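Local structure of C381 turret protein (Sulfolobus turreted icosahedral virus, 4IND) at residues K175-I180 / Y229-G234; I169-R174 / F255-E260; H296-Y301 / E374-E379. The protein builds the turrets of an archaeal icosahedral virus, as an assembly of five chains of three jelly-roll domains each. All blocks are in the same frame, centred on the assembly; numbering follows the deposited sequence.

Interaction 1: residues K175-I180 / Y229-G234. With 2HP (dihydrogenphosphate ion), chain B.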
loop_
_atom_site.group_PDB
_atom_site.type_symbol
_atom_site.label_atom_id
_atom_site.label_comp_id
_atom_site.label_asym_id
_atom_site.label_seq_id
_atom_site.Cartn_x
_atom_site.Cartn_y
_atom_site.Cartn_z
ATOM N N LYS A 175 -6.735 -3.823 10.881
ATOM C CA LYS A 175 -7.016 -4.889 9.921
ATOM C C LYS A 175 -5.750 -5.545 9.399
ATOM O O LYS A 175 -4.733 -4.894 9.141
ATOM C CB LYS A 175 -7.868 -4.373 8.747
ATOM C CG LYS A 175 -7.161 -3.383 7.825
ATOM C CD LYS A 175 -8.158 -2.758 6.828
ATOM C CE LYS A 175 -7.462 -1.864 5.807
ATOM N NZ LYS A 175 -6.634 -2.681 4.862
ATOM N N GLY A 176 -5.818 -6.860 9.240
ATOM C CA GLY A 176 -4.674 -7.632 8.781
ATOM C C GLY A 176 -4.764 -9.044 9.320
ATOM O O GLY A 176 -5.699 -9.375 10.040
ATOM N N THR A 177 -3.815 -9.892 8.943
ATOM C CA THR A 177 -3.675 -11.186 9.582
ATOM C C THR A 177 -2.367 -11.171 10.340
ATOM O O THR A 177 -1.364 -10.641 9.850
ATOM C CB THR A 177 -3.686 -12.316 8.534
ATOM O OG1 THR A 177 -4.939 -12.288 7.834
ATOM C CG2 THR A 177 -3.505 -13.682 9.211
ATOM N N TYR A 178 -2.379 -11.716 11.553
ATOM C CA TYR A 178 -1.215 -11.659 12.417
ATOM C C TYR A 178 -0.814 -13.003 12.975
ATOM O O TYR A 178 -1.656 -13.854 13.256
ATOM C CB TYR A 178 -1.505 -10.753 13.599
ATOM C CG TYR A 178 -1.811 -9.322 13.231
ATOM C CD1 TYR A 178 -0.839 -8.337 13.331
ATOM C CD2 TYR A 178 -3.072 -8.955 12.787
ATOM C CE1 TYR A 178 -1.121 -7.004 13.012
ATOM C CE2 TYR A 178 -3.367 -7.624 12.466
ATOM C CZ TYR A 178 -2.389 -6.667 12.570
ATOM O OH TYR A 178 -2.671 -5.350 12.272
ATOM N N ALA A 179 0.486 -13.176 13.160
ATOM C CA ALA A 179 1.007 -14.316 13.904
ATOM C C ALA A 179 1.244 -13.844 15.329
ATOM O O ALA A 179 1.771 -12.751 15.548
ATOM C CB ALA A 179 2.287 -14.820 13.292
ATOM N N ILE A 180 0.841 -14.657 16.303
ATOM C CA ILE A 180 1.205 -14.401 17.689
ATOM C C ILE A 180 2.030 -15.598 18.140
ATOM O O ILE A 180 1.532 -16.722 18.178
ATOM C CB ILE A 180 -0.024 -14.276 18.564
ATOM C CG1 ILE A 180 -0.838 -13.055 18.133
ATOM C CG2 ILE A 180 0.386 -14.157 20.029
ATOM C CD1 ILE A 180 -2.203 -12.972 18.807
ATOM N N TYR A 229 -2.651 -17.757 14.843
ATOM C CA TYR A 229 -2.836 -16.670 13.900
ATOM C C TYR A 229 -4.234 -16.099 14.062
ATOM O O TYR A 229 -5.178 -16.839 14.302
ATOM C CB TYR A 229 -2.643 -17.190 12.464
ATOM C CG TYR A 229 -1.325 -17.882 12.201
ATOM C CD1 TYR A 229 -0.218 -17.176 11.758
ATOM C CD2 TYR A 229 -1.194 -19.247 12.369
ATOM C CE1 TYR A 229 0.994 -17.825 11.486
ATOM C CE2 TYR A 229 0.013 -19.896 12.113
ATOM C CZ TYR A 229 1.100 -19.170 11.682
ATOM O OH TYR A 229 2.297 -19.787 11.425
ATOM N N LEU A 230 -4.367 -14.785 13.911
ATOM C CA LEU A 230 -5.664 -14.125 13.969
ATOM C C LEU A 230 -5.899 -13.389 12.684
ATOM O O LEU A 230 -5.049 -12.603 12.263
ATOM C CB LEU A 230 -5.677 -13.061 15.083
ATOM C CG LEU A 230 -5.585 -13.513 16.519
ATOM C CD1 LEU A 230 -5.627 -12.274 17.444
ATOM C CD2 LEU A 230 -6.750 -14.412 16.789
ATOM N N LYS A 231 -7.052 -13.615 12.070
ATOM C CA LYS A 231 -7.450 -12.749 10.972
ATOM C C LYS A 231 -8.291 -11.593 11.503
ATOM O O LYS A 231 -9.441 -11.772 11.910
ATOM C CB LYS A 231 -8.210 -13.508 9.894
ATOM C CG LYS A 231 -8.620 -12.569 8.744
ATOM C CD LYS A 231 -9.353 -13.273 7.610
ATOM C CE LYS A 231 -9.599 -12.258 6.500
ATOM N NZ LYS A 231 -10.318 -12.828 5.344
ATOM N N ILE A 232 -7.706 -10.406 11.539
ATOM C CA ILE A 232 -8.443 -9.237 12.003
ATOM C C ILE A 232 -9.102 -8.585 10.794
ATOM O O ILE A 232 -8.442 -7.920 10.008
ATOM C CB ILE A 232 -7.513 -8.232 12.694
ATOM C CG1 ILE A 232 -6.757 -8.919 13.845
ATOM C CG2 ILE A 232 -8.313 -7.004 13.195
ATOM C CD1 ILE A 232 -7.683 -9.372 14.999
ATOM N N THR A 233 -10.394 -8.818 10.628
ATOM C CA THR A 233 -11.156 -8.159 9.565
ATOM C C THR A 233 -11.055 -6.649 9.765
ATOM O O THR A 233 -10.916 -5.886 8.809
ATOM C CB THR A 233 -12.615 -8.569 9.625
ATOM O OG1 THR A 233 -12.715 -9.966 9.344
ATOM C CG2 THR A 233 -13.456 -7.780 8.617
ATOM N N GLY A 234 -11.111 -6.229 11.020
ATOM C CA GLY A 234 -11.074 -4.812 11.336
ATOM C C GLY A 234 -12.227 -4.316 12.181
ATOM O O GLY A 234 -12.155 -3.212 12.749
HETATM P P 2HP B . -8.727 -15.468 3.510
HETATM O O1 2HP B . -8.650 -16.937 3.220
HETATM O O2 2HP B . -7.947 -15.339 4.788
HETATM O O3 2HP B . -10.227 -15.048 3.683
HETATM O O4 2HP B . -8.007 -14.627 2.416
#

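Interaction 2: residues I169-R174 / F255-E260. With 2HP (dihydrogenphosphate ion), chain U; 2HP (dihydrogenphosphate ion), chain Y.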
loop_
_atom_site.group_PDB
_atom_site.type_symbol
_atom_site.label_atom_id
_atom_site.label_comp_id
_atom_site.label_asym_id
_atom_site.label_seq_id
_atom_site.Cartn_x
_atom_site.Cartn_y
_atom_site.Cartn_z
ATOM N N ILE A 169 -2.584 -9.826 28.850
ATOM C CA ILE A 169 -1.967 -8.836 27.980
ATOM C C ILE A 169 -3.033 -8.483 26.943
ATOM O O ILE A 169 -3.641 -9.361 26.366
ATOM C CB ILE A 169 -0.720 -9.389 27.281
ATOM C CG1 ILE A 169 0.271 -9.923 28.317
ATOM C CG2 ILE A 169 -0.059 -8.303 26.417
ATOM C CD1 ILE A 169 1.541 -10.524 27.726
ATOM N N SER A 170 -3.305 -7.196 26.755
ATOM C CA SER A 170 -4.238 -6.792 25.701
ATOM C C SER A 170 -3.534 -5.869 24.723
ATOM O O SER A 170 -2.608 -5.158 25.098
ATOM C CB SER A 170 -5.439 -6.050 26.296
ATOM O OG SER A 170 -6.178 -6.893 27.148
ATOM N N PHE A 171 -3.997 -5.852 23.476
ATOM C CA PHE A 171 -3.480 -4.902 22.496
ATOM C C PHE A 171 -4.489 -4.730 21.364
ATOM O O PHE A 171 -5.350 -5.577 21.171
ATOM C CB PHE A 171 -2.094 -5.333 21.984
ATOM C CG PHE A 171 -1.964 -6.806 21.722
ATOM C CD1 PHE A 171 -2.328 -7.350 20.498
ATOM C CD2 PHE A 171 -1.460 -7.649 22.694
ATOM C CE1 PHE A 171 -2.207 -8.713 20.252
ATOM C CE2 PHE A 171 -1.331 -9.015 22.456
ATOM C CZ PHE A 171 -1.706 -9.550 21.234
ATOM N N ARG A 172 -4.402 -3.617 20.648
ATOM C CA ARG A 172 -5.297 -3.352 19.520
ATOM C C ARG A 172 -4.557 -3.682 18.242
ATOM O O ARG A 172 -3.413 -3.276 18.072
ATOM C CB ARG A 172 -5.704 -1.866 19.479
ATOM C CG ARG A 172 -6.620 -1.535 18.319
ATOM C CD ARG A 172 -6.500 -0.103 17.803
ATOM N NE ARG A 172 -5.233 0.141 17.110
ATOM C CZ ARG A 172 -4.897 1.329 16.605
ATOM N NH1 ARG A 172 -5.726 2.367 16.735
ATOM N NH2 ARG A 172 -3.734 1.505 15.989
ATOM N N LEU A 173 -5.200 -4.420 17.341
ATOM C CA LEU A 173 -4.614 -4.698 16.029
ATOM C C LEU A 173 -5.523 -4.146 14.956
ATOM O O LEU A 173 -6.725 -4.409 14.977
ATOM C CB LEU A 173 -4.457 -6.202 15.814
ATOM C CG LEU A 173 -3.597 -6.947 16.822
ATOM C CD1 LEU A 173 -3.554 -8.435 16.466
ATOM C CD2 LEU A 173 -2.188 -6.367 16.845
ATOM N N ARG A 174 -4.975 -3.391 14.011
ATOM C CA ARG A 174 -5.810 -2.893 12.925
ATOM C C ARG A 174 -5.951 -4.031 11.924
ATOM O O ARG A 174 -5.330 -5.074 12.089
ATOM C CB ARG A 174 -5.159 -1.692 12.264
ATOM C CG ARG A 174 -3.788 -2.027 11.720
ATOM C CD ARG A 174 -3.361 -1.044 10.664
ATOM N NE ARG A 174 -2.033 -1.374 10.175
ATOM C CZ ARG A 174 -0.899 -0.887 10.672
ATOM N NH1 ARG A 174 -0.909 -0.021 11.686
ATOM N NH2 ARG A 174 0.255 -1.273 10.139
ATOM N N PHE A 255 7.808 -16.644 29.531
ATOM C CA PHE A 255 7.494 -16.633 28.112
ATOM C C PHE A 255 7.800 -15.286 27.467
ATOM O O PHE A 255 7.962 -14.265 28.151
ATOM C CB PHE A 255 6.036 -17.059 27.877
ATOM C CG PHE A 255 5.018 -16.068 28.396
ATOM C CD1 PHE A 255 4.466 -15.112 27.558
ATOM C CD2 PHE A 255 4.610 -16.109 29.723
ATOM C CE1 PHE A 255 3.519 -14.198 28.042
ATOM C CE2 PHE A 255 3.674 -15.212 30.218
ATOM C CZ PHE A 255 3.129 -14.245 29.376
ATOM N N GLY A 256 7.879 -15.302 26.146
ATOM C CA GLY A 256 8.108 -14.118 25.357
ATOM C C GLY A 256 6.852 -13.855 24.553
ATOM O O GLY A 256 5.889 -14.621 24.631
ATOM N N LEU A 257 6.839 -12.757 23.802
ATOM C CA LEU A 257 5.670 -12.420 23.003
ATOM C C LEU A 257 6.094 -11.736 21.734
ATOM O O LEU A 257 6.771 -10.707 21.756
ATOM C CB LEU A 257 4.733 -11.491 23.786
ATOM C CG LEU A 257 3.535 -10.974 22.973
ATOM C CD1 LEU A 257 2.600 -12.116 22.637
ATOM C CD2 LEU A 257 2.784 -9.872 23.766
ATOM N N GLU A 258 5.657 -12.302 20.624
ATOM C CA GLU A 258 5.969 -11.766 19.311
ATOM C C GLU A 258 4.628 -11.657 18.592
ATOM O O GLU A 258 3.876 -12.634 18.484
ATOM C CB GLU A 258 6.965 -12.735 18.641
ATOM C CG GLU A 258 7.453 -12.419 17.237
ATOM C CD GLU A 258 8.471 -13.471 16.763
ATOM O OE1 GLU A 258 9.519 -13.605 17.437
ATOM O OE2 GLU A 258 8.212 -14.177 15.745
ATOM N N VAL A 259 4.293 -10.449 18.146
ATOM C CA VAL A 259 3.075 -10.222 17.363
ATOM C C VAL A 259 3.475 -9.515 16.090
ATOM O O VAL A 259 4.071 -8.443 16.145
ATOM C CB VAL A 259 2.082 -9.317 18.128
ATOM C CG1 VAL A 259 0.760 -9.209 17.359
ATOM C CG2 VAL A 259 1.855 -9.848 19.533
ATOM N N GLU A 260 3.156 -10.104 14.946
ATOM C CA GLU A 260 3.665 -9.608 13.675
ATOM C C GLU A 260 2.664 -9.847 12.564
ATOM O O GLU A 260 1.962 -10.871 12.551
ATOM C CB GLU A 260 4.987 -10.314 13.344
ATOM C CG GLU A 260 4.849 -11.816 13.369
ATOM C CD GLU A 260 6.119 -12.535 13.796
ATOM O OE1 GLU A 260 7.207 -11.917 13.805
ATOM O OE2 GLU A 260 6.029 -13.734 14.125
HETATM P P 2HP U . 0.122 0.935 15.723
HETATM O O1 2HP U . -0.978 -0.047 15.410
HETATM O O2 2HP U . -0.650 2.002 16.434
HETATM O O3 2HP U . 0.739 1.447 14.383
HETATM O O4 2HP U . 1.211 0.386 16.698
HETATM P P 2HP Y . 11.761 -15.105 14.400
HETATM O O1 2HP Y . 11.707 -16.459 13.631
HETATM O O2 2HP Y . 11.371 -13.963 13.514
HETATM O O3 2HP Y . 13.161 -14.754 14.767
HETATM O O4 2HP Y . 10.834 -15.193 15.644
#

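Interaction 3: residues H296-Y301 / E374-E379. With 2HP (dihydrogenphosphate ion), chain B.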
loop_
_atom_site.group_PDB
_atom_site.type_symbol
_atom_site.label_atom_id
_atom_site.label_comp_id
_atom_site.label_asym_id
_atom_site.label_seq_id
_atom_site.Cartn_x
_atom_site.Cartn_y
_atom_site.Cartn_z
ATOM N N HIS A 296 -8.655 -21.016 9.305
ATOM C CA HIS A 296 -9.976 -21.147 8.700
ATOM C C HIS A 296 -9.881 -21.928 7.393
ATOM O O HIS A 296 -8.807 -22.406 7.034
ATOM C CB HIS A 296 -10.644 -19.780 8.507
ATOM C CG HIS A 296 -9.910 -18.864 7.588
ATOM N ND1 HIS A 296 -8.855 -18.074 8.002
ATOM C CD2 HIS A 296 -10.095 -18.576 6.276
ATOM C CE1 HIS A 296 -8.414 -17.359 6.987
ATOM N NE2 HIS A 296 -9.154 -17.639 5.925
ATOM N N LEU A 297 -11.003 -22.061 6.694
ATOM C CA LEU A 297 -11.068 -22.898 5.501
ATOM C C LEU A 297 -11.478 -22.138 4.252
ATOM O O LEU A 297 -12.047 -21.047 4.316
ATOM C CB LEU A 297 -12.068 -24.038 5.725
ATOM C CG LEU A 297 -11.850 -24.842 7.007
ATOM C CD1 LEU A 297 -13.035 -25.754 7.301
ATOM C CD2 LEU A 297 -10.572 -25.646 6.887
ATOM N N ARG A 298 -11.190 -22.738 3.106
ATOM C CA ARG A 298 -11.701 -22.253 1.835
ATOM C C ARG A 298 -12.024 -23.490 0.990
ATOM O O ARG A 298 -11.165 -24.342 0.784
ATOM C CB ARG A 298 -10.646 -21.396 1.145
ATOM C CG ARG A 298 -11.102 -20.818 -0.157
ATOM C CD ARG A 298 -10.124 -19.800 -0.672
ATOM N NE ARG A 298 -10.698 -19.080 -1.799
ATOM C CZ ARG A 298 -10.145 -18.019 -2.370
ATOM N NH1 ARG A 298 -8.993 -17.552 -1.916
ATOM N NH2 ARG A 298 -10.748 -17.424 -3.391
ATOM N N LEU A 299 -13.267 -23.610 0.529
ATOM C CA LEU A 299 -13.684 -24.805 -0.220
ATOM C C LEU A 299 -13.582 -24.520 -1.693
ATOM O O LEU A 299 -14.051 -23.476 -2.151
ATOM C CB LEU A 299 -15.119 -25.204 0.112
ATOM C CG LEU A 299 -15.522 -25.280 1.577
ATOM C CD1 LEU A 299 -16.922 -25.873 1.705
ATOM C CD2 LEU A 299 -14.515 -26.098 2.361
ATOM N N LYS A 300 -12.986 -25.449 -2.442
ATOM C CA LYS A 300 -12.735 -25.219 -3.861
ATOM C C LYS A 300 -13.604 -26.101 -4.755
ATOM O O LYS A 300 -13.983 -25.712 -5.853
ATOM C CB LYS A 300 -11.254 -25.454 -4.184
ATOM C CG LYS A 300 -10.295 -24.676 -3.316
ATOM C CD LYS A 300 -10.539 -23.186 -3.428
ATOM C CE LYS A 300 -10.118 -22.648 -4.788
ATOM N NZ LYS A 300 -10.130 -21.151 -4.821
ATOM N N TYR A 301 -13.911 -27.293 -4.276
ATOM C CA TYR A 301 -14.602 -28.292 -5.095
ATOM C C TYR A 301 -15.229 -29.365 -4.223
ATOM O O TYR A 301 -14.643 -29.786 -3.224
ATOM C CB TYR A 301 -13.611 -28.946 -6.044
ATOM C CG TYR A 301 -14.208 -30.051 -6.909
ATOM C CD1 TYR A 301 -14.944 -29.743 -8.047
ATOM C CD2 TYR A 301 -14.004 -31.392 -6.601
ATOM C CE1 TYR A 301 -15.486 -30.758 -8.853
ATOM C CE2 TYR A 301 -14.537 -32.413 -7.386
ATOM C CZ TYR A 301 -15.282 -32.086 -8.510
ATOM O OH TYR A 301 -15.809 -33.091 -9.306
ATOM N N GLU A 374 -8.692 -25.662 1.242
ATOM C CA GLU A 374 -7.453 -25.150 1.780
ATOM C C GLU A 374 -7.683 -24.834 3.246
ATOM O O GLU A 374 -8.768 -24.391 3.631
ATOM C CB GLU A 374 -7.042 -23.856 1.061
ATOM C CG GLU A 374 -6.859 -23.964 -0.445
ATOM C CD GLU A 374 -6.533 -22.610 -1.092
ATOM O OE1 GLU A 374 -5.968 -22.589 -2.206
ATOM O OE2 GLU A 374 -6.846 -21.560 -0.487
ATOM N N GLN A 375 -6.670 -25.070 4.069
ATOM C CA GLN A 375 -6.674 -24.545 5.439
ATOM C C GLN A 375 -5.749 -23.344 5.464
ATOM O O GLN A 375 -4.583 -23.433 5.059
ATOM C CB GLN A 375 -6.198 -25.615 6.424
ATOM C CG GLN A 375 -6.102 -25.109 7.864
ATOM C CD GLN A 375 -5.966 -26.240 8.859
ATOM O OE1 GLN A 375 -5.755 -27.390 8.481
ATOM N NE2 GLN A 375 -6.102 -25.924 10.137
ATOM N N ILE A 376 -6.269 -22.214 5.932
ATOM C CA ILE A 376 -5.574 -20.950 5.827
ATOM C C ILE A 376 -5.345 -20.380 7.213
ATOM O O ILE A 376 -6.234 -20.435 8.064
ATOM C CB ILE A 376 -6.387 -19.986 4.971
ATOM C CG1 ILE A 376 -6.522 -20.593 3.555
ATOM C CG2 ILE A 376 -5.741 -18.606 4.946
ATOM C CD1 ILE A 376 -7.546 -19.928 2.678
ATOM N N ALA A 377 -4.147 -19.847 7.453
ATOM C CA ALA A 377 -3.842 -19.267 8.768
ATOM C C ALA A 377 -4.778 -18.122 9.070
ATOM O O ALA A 377 -5.064 -17.287 8.196
ATOM C CB ALA A 377 -2.382 -18.802 8.846
ATOM N N GLY A 378 -5.239 -18.065 10.323
ATOM C CA GLY A 378 -5.996 -16.919 10.820
ATOM C C GLY A 378 -7.341 -17.352 11.379
ATOM O O GLY A 378 -8.207 -17.830 10.634
ATOM N N GLU A 379 -7.510 -17.225 12.694
ATOM C CA GLU A 379 -8.811 -17.463 13.316
ATOM C C GLU A 379 -9.777 -16.381 12.812
ATOM O O GLU A 379 -9.420 -15.201 12.774
ATOM C CB GLU A 379 -8.697 -17.367 14.843
ATOM C CG GLU A 379 -9.957 -17.785 15.601
ATOM C CD GLU A 379 -10.277 -19.270 15.421
ATOM O OE1 GLU A 379 -11.476 -19.645 15.463
ATOM O OE2 GLU A 379 -9.326 -20.066 15.258
HETATM P P 2HP B . -8.727 -15.468 3.510
HETATM O O1 2HP B . -8.650 -16.937 3.220
HETATM O O2 2HP B . -7.947 -15.339 4.788
HETATM O O3 2HP B . -10.227 -15.048 3.683
HETATM O O4 2HP B . -8.007 -14.627 2.416
#

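Interaction 1: residues K175-I180 / Y229-G234
Strands 176-180 and 229-232 run antiparallel with their axes 4.7 Å apart, and two hydrogen-bonded pairs, Gly176 with Ile232 and Tyr178 with Leu230, join them. The Tyr178 pair is regular, both bonds lying in the carbonyl planes. The Gly176 pair is not: Gly176 N donates to Ile232 O almost straight (169°), whereas Ile232 N reaches Gly176 O at 2.7 Å with a bent N-H (141°), nearly along the C=O axis. Gly176 sits at phi 152°, where a CB would strike the preceding carbonyl and crowd the Tyr178 ring. With CG beside its backbone N, Tyr178 sends that ring back over the start of its own strand, crossing Ile232 at about a right angle, so that CD2 of Tyr178 meets CG1 of Ile232 at 3.8 Å. Its hydroxyl is tied to Arg174 O. On the same face Ile180 CD1 touches Leu230 CD1 at 3.8 Å, and both side chains reach Ile202 of the opposing sheet; this is the core face of the second jelly roll, here the outermost strand of its four-stranded sheet, 221-232, paired with an inner one, 176-187. The other face carries Thr177, Ala179, Tyr229 and Lys231. There CE1 of Tyr229 lies 3.7 Å from Ala179 CB, and the phenol OH bonds Asp235 of a third subunit. Thr177 OG1 lies against the CG methylene of Lys231 at 3.8 Å. Fully extended from there, Lys231 carries its NZ to O3 of the phosphate ion, 2.8 Å away, a site completed by residues of the third domain, among them His296.

Interaction 2: residues I169-R174 / F255-E260
The two segments lie in opposite sheets of the second jelly roll, strand 169-172 facing strand 255-260 with the axes 11.1 Å apart and only 16° from parallel, and side chains alone bridge the gap. Ile169, Phe171 and Leu173 point inward from one sheet, Phe255, Leu257 and Val259 from the other, the alternation expected of a beta sandwich. At one end CD1 of Ile169 approaches the edge of the Phe255 ring, near its plane, at 4.2 Å from CE1. The CG2 branch of the same isoleucine, anti to the backbone N, meets Leu257 CD2 tip to tip. Phe171 has CG in the crowded position between N and the carbonyl carbon (chi1 41°), which directs the ring toward the facing sheet so that CZ comes 4.0 Å from Val259 CG2. The other branch of Val259, CG1, takes the crossing CD2 of Leu173. Met182 and Val239 help to close this interior. On the outer faces, by contrast, Arg172, Arg174 and Glu258 turn to bound phosphates, and Ser170 OG bonds Asn102. The Glu258 carboxylate has OE1 2.7 Å from O4 of one phosphate, and its OE2 stands 2.8 Å from OE2 of Glu260; at such separations an acid group probably carries a proton. Arg154 forms a salt bridge with Glu260, and Lys181 and Arg154 also bind that phosphate. On the outer side of the other sheet, Arg174 is poorly ordered and bonds a second phosphate weakly, whereas Arg172, paired with Glu125 of the first domain, bends at chi3 (70°) and sets its NH2 3.2 Å from O1 of that ion.

Interaction 3: residues H296-Y301 / E374-E379
The imidazole of His296 lies with one face over Ile376, whose CB sits 4.0 Å from the ring centroid in a CH-pi contact offset toward the rim. The two residues form a hydrogen-bonded pair between inner antiparallel strands, 295-305 and 365-377, of the third jelly roll, the nucleoplasmin-like domain. His296 N donates to Ile376 O nearly along the C=O axis, while Ile376 N reaches His296 O from above the carbonyl plane. The ring itself is fixed from both nitrogens. With CG in the crowded position between N and the carbonyl carbon (chi1 62°), it turns along the sheet toward the chain that leaves the partner strand, and ND1 gives a 2.7 Å bond to a lone pair of Gly378 O, in the ring plane. Gly378 has a positive phi, a backbone shape ill suited to a CB. NE2 on the far side binds the phosphate, straight to O1 at 2.8 Å and weakly, at 120°, to O2. Hydrogen on both nitrogens would make the ring an imidazolium, which the neighbouring anion probably stabilises; Lys231 of the second domain shares that ion.

Beyond Ile376, Arg298 and Glu374 form the next hydrogen-bonded pair, their side chains side by side and pointing the same way. No salt bridge joins them: Arg298 NE stays 4.8 Å from Glu374 OE2, with the guanidinium and carboxylate planes nearly perpendicular, and Arg298 instead pairs with Asp345. Glu374 OE2 is buried with no partner in the model, touching the aliphatic part of the arginine at CD. Farther on, Lys300 and Tyr301 both face Val372 in a classic beta bulge. Back at the ion, Ile376 CD1 reaches to 3.2 Å from phosphate O1 and also packs on Arg298 CB at 3.8 Å.

In the fold
Interactions 1 and 2 belong to the second jelly roll and meet in one sheet, where strands 176-187 and 253-262 are neighbours: Ala179 N lies 2.8 Å from Glu260 O, a probable hydrogen bond. Interaction 1 is pairing within that sheet, interaction 2 apolar packing between it and the opposite one, nearest the centre of the chain. Interaction 3 is again antiparallel pairing, now between two inner strands of the third domain, its centre about 21 Å from that of the chain, but adds a histidine clamped between carbonyl and ion. Tyr229 and Lys231 join the second domain to Glu379 through probable backbone hydrogen bonds, and interactions 1 and 3 share one phosphate. All three are largely buried, and each touches the third subunit.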